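Local coordinates for protein D-psicose 3-epimerase (Agrobacterium tumefaciens, PDB 2HK0) that interconverts D-fructose and D-psicose by metal-dependent epimerisation at C3 of the non-phosphorylated ketohexose, on a TIM-barrel scaffold, at residues A[84-96]-A[102-114]. Residues are numbered along the deposited sequence; the frame is centred on the assembly and turned at random.
Sequences AGIGPSKTKNLSS and RAAGKAFFERTLS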
ATOM      1  N   ALA A  84      -5.225   3.111  31.631  1.00 17.52           N
ATOM      2  CA  ALA A  84      -4.473   4.320  31.944  1.00 19.30           C
ATOM      3  C   ALA A  84      -3.061   4.407  31.413  1.00 20.39           C
ATOM      4  O   ALA A  84      -2.369   3.388  31.249  1.00 19.46           O
ATOM      5  CB  ALA A  84      -4.444   4.547  33.434  1.00 21.09           C
ATOM      6  N   GLY A  85      -2.652   5.649  31.154  1.00 19.86           N
ATOM      7  CA  GLY A  85      -1.315   5.936  30.681  1.00 23.94           C
ATOM      8  C   GLY A  85      -0.540   6.560  31.835  1.00 28.20           C
ATOM      9  O   GLY A  85      -1.128   7.188  32.728  1.00 27.05           O
ATOM     10  N   ILE A  86       0.775   6.367  31.839  1.00 28.55           N
ATOM     11  CA  ILE A  86       1.640   6.929  32.878  1.00 30.43           C
ATOM     12  C   ILE A  86       2.857   7.552  32.211  1.00 30.47           C
ATOM     13  O   ILE A  86       3.534   6.907  31.405  1.00 28.07           O
ATOM     14  CB  ILE A  86       2.138   5.852  33.871  1.00 32.20           C
ATOM     15  CG1 ILE A  86       0.991   5.400  34.780  1.00 33.84           C
ATOM     16  CG2 ILE A  86       3.292   6.410  34.728  1.00 34.55           C
ATOM     17  CD1 ILE A  86       1.420   4.429  35.873  1.00 35.41           C
ATOM     18  N   GLY A  87       3.126   8.810  32.546  1.00 30.23           N
ATOM     19  CA  GLY A  87       4.268   9.501  31.973  1.00 29.92           C
ATOM     20  C   GLY A  87       5.210   9.956  33.069  1.00 29.24           C
ATOM     21  O   GLY A  87       4.981  10.986  33.691  1.00 28.69           O
ATOM     22  N   PRO A  88       6.280   9.200  33.340  1.00 28.45           N
ATOM     23  CA  PRO A  88       7.242   9.562  34.384  1.00 28.58           C
ATOM     24  C   PRO A  88       7.897  10.900  34.038  1.00 29.11           C
ATOM     25  O   PRO A  88       7.941  11.284  32.870  1.00 27.41           O
ATOM     26  CB  PRO A  88       8.243   8.407  34.350  1.00 28.14           C
ATOM     27  CG  PRO A  88       7.451   7.265  33.768  1.00 27.50           C
ATOM     28  CD  PRO A  88       6.676   7.951  32.676  1.00 27.10           C
ATOM     29  N   SER A  89       8.415  11.595  35.047  1.00 29.00           N
ATOM     30  CA  SER A  89       9.056  12.890  34.838  1.00 29.11           C
ATOM     31  C   SER A  89      10.560  12.800  35.024  1.00 30.19           C
ATOM     32  O   SER A  89      11.077  11.767  35.441  1.00 30.29           O
ATOM     33  CB  SER A  89       8.486  13.927  35.814  1.00 29.30           C
ATOM     34  OG  SER A  89       8.992  13.725  37.121  1.00 30.87           O
ATOM     35  N   LYS A  90      11.258  13.891  34.721  1.00 31.44           N
ATOM     36  CA  LYS A  90      12.710  13.938  34.858  1.00 34.45           C
ATOM     37  C   LYS A  90      13.156  13.704  36.294  1.00 33.23           C
ATOM     38  O   LYS A  90      14.216  13.143  36.529  1.00 32.77           O
ATOM     39  CB  LYS A  90      13.264  15.286  34.377  1.00 38.87           C
ATOM     40  CG  LYS A  90      12.894  15.625  32.941  1.00 45.26           C
ATOM     41  CD  LYS A  90      13.696  16.799  32.386  1.00 48.75           C
ATOM     42  CE  LYS A  90      13.382  17.017  30.897  1.00 51.26           C
ATOM     43  NZ  LYS A  90      14.314  17.988  30.239  1.00 52.11           N
ATOM     44  N   THR A  91      12.341  14.127  37.252  1.00 33.95           N
ATOM     45  CA  THR A  91      12.678  13.966  38.666  1.00 33.32           C
ATOM     46  C   THR A  91      12.165  12.663  39.293  1.00 33.43           C
ATOM     47  O   THR A  91      12.607  12.273  40.370  1.00 32.30           O
ATOM     48  CB  THR A  91      12.142  15.157  39.478  1.00 33.35           C
ATOM     49  OG1 THR A  91      10.751  15.335  39.188  1.00 33.65           O
ATOM     50  CG2 THR A  91      12.892  16.428  39.112  1.00 32.08           C
ATOM     51  N   LYS A  92      11.226  11.997  38.625  1.00 33.15           N
ATOM     52  CA  LYS A  92      10.681  10.739  39.132  1.00 33.17           C
ATOM     53  C   LYS A  92      10.576   9.730  37.997  1.00 31.78           C
ATOM     54  O   LYS A  92       9.581   9.714  37.276  1.00 31.39           O
ATOM     55  CB  LYS A  92       9.289  10.959  39.745  1.00 35.50           C
ATOM     56  CG  LYS A  92       9.263  11.989  40.853  1.00 37.84           C
ATOM     57  CD  LYS A  92       7.876  12.124  41.459  1.00 41.41           C
ATOM     58  CE  LYS A  92       7.852  13.194  42.542  1.00 41.37           C
ATOM     59  NZ  LYS A  92       6.482  13.350  43.100  1.00 45.24           N
ATOM     60  N   ASN A  93      11.604   8.904  37.829  1.00 29.50           N
ATOM     61  CA  ASN A  93      11.597   7.902  36.769  1.00 28.99           C
ATOM     62  C   ASN A  93      12.554   6.792  37.131  1.00 28.13           C
ATOM     63  O   ASN A  93      13.431   6.976  37.982  1.00 29.86           O
ATOM     64  CB  ASN A  93      12.006   8.524  35.435  1.00 28.91           C
ATOM     65  CG  ASN A  93      13.462   8.931  35.407  1.00 28.02           C
ATOM     66  OD1 ASN A  93      14.359   8.082  35.421  1.00 29.63           O
ATOM     67  ND2 ASN A  93      13.708  10.235  35.363  1.00 25.88           N
ATOM     68  N   LEU A  94      12.403   5.652  36.464  1.00 26.06           N
ATOM     69  CA  LEU A  94      13.213   4.469  36.744  1.00 24.98           C
ATOM     70  C   LEU A  94      14.515   4.315  35.970  1.00 25.00           C
ATOM     71  O   LEU A  94      15.282   3.388  36.222  1.00 27.27           O
ATOM     72  CB  LEU A  94      12.361   3.215  36.518  1.00 23.42           C
ATOM     73  CG  LEU A  94      10.956   3.246  37.127  1.00 22.90           C
ATOM     74  CD1 LEU A  94      10.135   2.069  36.632  1.00 20.08           C
ATOM     75  CD2 LEU A  94      11.068   3.246  38.643  1.00 21.91           C
ATOM     76  N   SER A  95      14.797   5.199  35.032  1.00 24.88           N
ATOM     77  CA  SER A  95      16.017   5.010  34.271  1.00 25.54           C
ATOM     78  C   SER A  95      17.140   5.969  34.638  1.00 26.05           C
ATOM     79  O   SER A  95      18.261   5.774  34.198  1.00 23.17           O
ATOM     80  CB  SER A  95      15.732   5.131  32.773  1.00 24.90           C
ATOM     81  OG  SER A  95      15.441   6.475  32.438  1.00 28.01           O
ATOM     82  N   SER A  96      16.848   7.001  35.424  1.00 26.74           N
ATOM     83  CA  SER A  96      17.881   7.974  35.779  1.00 31.18           C
ATOM     84  C   SER A  96      19.133   7.426  36.461  1.00 30.33           C
ATOM     85  O   SER A  96      19.083   6.459  37.220  1.00 28.39           O
ATOM     86  CB  SER A  96      17.302   9.083  36.667  1.00 34.16           C
ATOM     87  OG  SER A  96      18.340   9.963  37.079  1.00 34.41           O
ATOM     88  N   ARG A 102      15.637   7.582  40.976  1.00 28.55           N
ATOM     89  CA  ARG A 102      15.105   6.227  40.807  1.00 30.06           C
ATOM     90  C   ARG A 102      14.252   5.814  41.999  1.00 29.92           C
ATOM     91  O   ARG A 102      13.249   5.121  41.835  1.00 28.67           O
ATOM     92  CB  ARG A 102      16.235   5.206  40.604  1.00 29.80           C
ATOM     93  CG  ARG A 102      17.021   5.379  39.296  1.00 33.57           C
ATOM     94  CD  ARG A 102      17.852   4.131  38.964  1.00 35.81           C
ATOM     95  NE  ARG A 102      18.803   3.789  40.020  1.00 37.39           N
ATOM     96  CZ  ARG A 102      20.028   4.299  40.121  1.00 39.59           C
ATOM     97  NH1 ARG A 102      20.459   5.173  39.224  1.00 40.48           N
ATOM     98  NH2 ARG A 102      20.822   3.939  41.123  1.00 40.90           N
ATOM     99  N   ALA A 103      14.651   6.238  43.195  1.00 28.56           N
ATOM    100  CA  ALA A 103      13.898   5.911  44.400  1.00 28.53           C
ATOM    101  C   ALA A 103      12.572   6.657  44.387  1.00 28.54           C
ATOM    102  O   ALA A 103      11.535   6.118  44.792  1.00 28.80           O
ATOM    103  CB  ALA A 103      14.699   6.291  45.648  1.00 30.66           C
ATOM    104  N   ALA A 104      12.605   7.905  43.931  1.00 26.88           N
ATOM    105  CA  ALA A 104      11.385   8.699  43.860  1.00 26.69           C
ATOM    106  C   ALA A 104      10.471   8.139  42.762  1.00 26.28           C
ATOM    107  O   ALA A 104       9.244   8.160  42.888  1.00 26.77           O
ATOM    108  CB  ALA A 104      11.722  10.163  43.588  1.00 26.41           C
ATOM    109  N   GLY A 105      11.067   7.635  41.687  1.00 26.29           N
ATOM    110  CA  GLY A 105      10.266   7.066  40.612  1.00 27.10           C
ATOM    111  C   GLY A 105       9.554   5.819  41.106  1.00 26.63           C
ATOM    112  O   GLY A 105       8.370   5.614  40.838  1.00 25.32           O
ATOM    113  N   LYS A 106      10.278   4.976  41.840  1.00 26.63           N
ATOM    114  CA  LYS A 106       9.691   3.751  42.368  1.00 26.20           C
ATOM    115  C   LYS A 106       8.554   4.089  43.330  1.00 26.39           C
ATOM    116  O   LYS A 106       7.493   3.441  43.304  1.00 25.44           O
ATOM    117  CB  LYS A 106      10.748   2.912  43.077  1.00 27.36           C
ATOM    118  CG  LYS A 106      10.189   1.634  43.675  1.00 31.09           C
ATOM    119  CD  LYS A 106      11.275   0.797  44.308  1.00 34.02           C
ATOM    120  CE  LYS A 106      10.722  -0.542  44.760  1.00 35.43           C
ATOM    121  NZ  LYS A 106      11.775  -1.350  45.418  1.00 39.07           N
ATOM    122  N   ALA A 107       8.767   5.103  44.168  1.00 25.44           N
ATOM    123  CA  ALA A 107       7.743   5.535  45.117  1.00 24.70           C
ATOM    124  C   ALA A 107       6.548   6.085  44.348  1.00 24.87           C
ATOM    125  O   ALA A 107       5.406   5.831  44.714  1.00 26.01           O
ATOM    126  CB  ALA A 107       8.292   6.602  46.054  1.00 25.82           C
ATOM    127  N   PHE A 108       6.813   6.850  43.291  1.00 25.12           N
ATOM    128  CA  PHE A 108       5.750   7.410  42.452  1.00 25.33           C
ATOM    129  C   PHE A 108       4.908   6.295  41.796  1.00 24.81           C
ATOM    130  O   PHE A 108       3.684   6.377  41.730  1.00 23.39           O
ATOM    131  CB  PHE A 108       6.357   8.304  41.363  1.00 26.79           C
ATOM    132  CG  PHE A 108       5.443   8.536  40.183  1.00 28.90           C
ATOM    133  CD1 PHE A 108       4.330   9.368  40.289  1.00 31.23           C
ATOM    134  CD2 PHE A 108       5.704   7.921  38.959  1.00 29.89           C
ATOM    135  CE1 PHE A 108       3.490   9.588  39.185  1.00 30.95           C
ATOM    136  CE2 PHE A 108       4.873   8.132  37.855  1.00 29.87           C
ATOM    137  CZ  PHE A 108       3.764   8.970  37.970  1.00 29.77           C
ATOM    138  N   PHE A 109       5.563   5.259  41.290  1.00 24.59           N
ATOM    139  CA  PHE A 109       4.829   4.174  40.666  1.00 24.19           C
ATOM    140  C   PHE A 109       3.951   3.417  41.653  1.00 24.86           C
ATOM    141  O   PHE A 109       2.792   3.128  41.364  1.00 23.44           O
ATOM    142  CB  PHE A 109       5.781   3.194  39.975  1.00 22.99           C
ATOM    143  CG  PHE A 109       6.044   3.526  38.536  1.00 23.94           C
ATOM    144  CD1 PHE A 109       7.136   4.313  38.169  1.00 24.92           C
ATOM    145  CD2 PHE A 109       5.187   3.064  37.541  1.00 26.60           C
ATOM    146  CE1 PHE A 109       7.371   4.632  36.827  1.00 27.58           C
ATOM    147  CE2 PHE A 109       5.415   3.377  36.192  1.00 27.70           C
ATOM    148  CZ  PHE A 109       6.506   4.161  35.837  1.00 25.62           C
ATOM    149  N   GLU A 110       4.501   3.092  42.819  1.00 25.01           N
ATOM    150  CA  GLU A 110       3.730   2.361  43.818  1.00 27.67           C
ATOM    151  C   GLU A 110       2.468   3.118  44.215  1.00 26.01           C
ATOM    152  O   GLU A 110       1.387   2.540  44.291  1.00 26.28           O
ATOM    153  CB  GLU A 110       4.608   2.064  45.031  1.00 29.81           C
ATOM    154  CG  GLU A 110       5.664   1.028  44.690  1.00 34.90           C
ATOM    155  CD  GLU A 110       6.551   0.682  45.861  1.00 40.87           C
ATOM    156  OE1 GLU A 110       6.079   0.794  47.016  1.00 43.70           O
ATOM    157  OE2 GLU A 110       7.713   0.286  45.624  1.00 43.01           O
ATOM    158  N   ARG A 111       2.600   4.417  44.430  1.00 25.41           N
ATOM    159  CA  ARG A 111       1.450   5.245  44.790  1.00 26.01           C
ATOM    160  C   ARG A 111       0.406   5.277  43.664  1.00 24.53           C
ATOM    161  O   ARG A 111      -0.797   5.080  43.888  1.00 23.91           O
ATOM    162  CB  ARG A 111       1.921   6.671  45.091  1.00 27.95           C
ATOM    163  CG  ARG A 111       0.802   7.645  45.392  1.00 33.34           C
ATOM    164  CD  ARG A 111       1.338   9.063  45.388  1.00 40.17           C
ATOM    165  NE  ARG A 111       0.365  10.028  45.884  1.00 45.80           N
ATOM    166  CZ  ARG A 111       0.471  11.341  45.697  1.00 49.32           C
ATOM    167  NH1 ARG A 111       1.505  11.825  45.020  1.00 50.89           N
ATOM    168  NH2 ARG A 111      -0.442  12.168  46.197  1.00 50.90           N
ATOM    169  N   THR A 112       0.873   5.529  42.446  1.00 23.44           N
ATOM    170  CA  THR A 112      -0.017   5.598  41.296  1.00 22.80           C
ATOM    171  C   THR A 112      -0.707   4.260  41.062  1.00 21.26           C
ATOM    172  O   THR A 112      -1.905   4.206  40.834  1.00 21.17           O
ATOM    173  CB  THR A 112       0.769   6.001  40.031  1.00 24.29           C
ATOM    174  OG1 THR A 112       1.432   7.246  40.268  1.00 24.78           O
ATOM    175  CG2 THR A 112      -0.151   6.168  38.854  1.00 24.93           C
ATOM    176  N   LEU A 113       0.055   3.175  41.123  1.00 21.45           N
ATOM    177  CA  LEU A 113      -0.501   1.837  40.915  1.00 20.66           C
ATOM    178  C   LEU A 113      -1.599   1.515  41.944  1.00 20.41           C
ATOM    179  O   LEU A 113      -2.623   0.916  41.606  1.00 16.68           O
ATOM    180  CB  LEU A 113       0.628   0.799  41.001  1.00 21.79           C
ATOM    181  CG  LEU A 113       1.244   0.079  39.789  1.00 24.88           C
ATOM    182  CD1 LEU A 113       0.964   0.791  38.499  1.00 25.97           C
ATOM    183  CD2 LEU A 113       2.749  -0.083  40.017  1.00 21.29           C
ATOM    184  N   SER A 114      -1.386   1.904  43.204  1.00 22.22           N
ATOM    185  CA  SER A 114      -2.386   1.658  44.241  1.00 23.00           C
ATOM    186  C   SER A 114      -3.666   2.424  43.911  1.00 23.10           C
ATOM    187  O   SER A 114      -4.772   1.899  44.044  1.00 22.90           O
ATOM    188  CB  SER A 114      -1.870   2.103  45.614  1.00 24.71           C
ATOM    189  OG  SER A 114      -0.729   1.343  45.992  1.00 29.08           O
TER
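Ile86, Pro88 and Leu94 pack on Phe109 where helix 99-118 of the TIM barrel runs back along the loop that leaves strand 81-85, within the beta-alpha-beta unit that leads on to strand 123-126. Pro88 CG meets Phe109 CZ at 3.8 Å, Leu94 CD1 lies against CE1 of the same ring, and Ile86 CG2 touches both phenylalanines, at the edge of the Phe108 ring and near CE2 of Phe109. With Ile86 CG1 beside the backbone N (chi1 -72°) and the chain extended beyond it, CD1 meets Thr112 CG2 tip to tip at 3.8 Å; Ile156 of helix 142-162 also touches Phe109.

The chains come closest, CA to CA, at Lys92 and Gly105, 4.0 Å apart. Lys92 CG lies against Ala104 CB, and CD against Phe108 CB, the Lys92 and Phe108 side chains crossing at about a right angle.

Polar contacts shape the loop's far end. Asn93 OD1 accepts from Ser95 N, an Asx turn, and also from Ser96 N, which extends it to an Asx motif, while its ND2 binds Ser89 O at 3.0 Å. Asn93 O receives a CA-H...O contact from Arg102. Finally, Arg102 NH1 donates to a lone pair of Ser96 O, 2.8 Å away and nearly in the guanidinium plane.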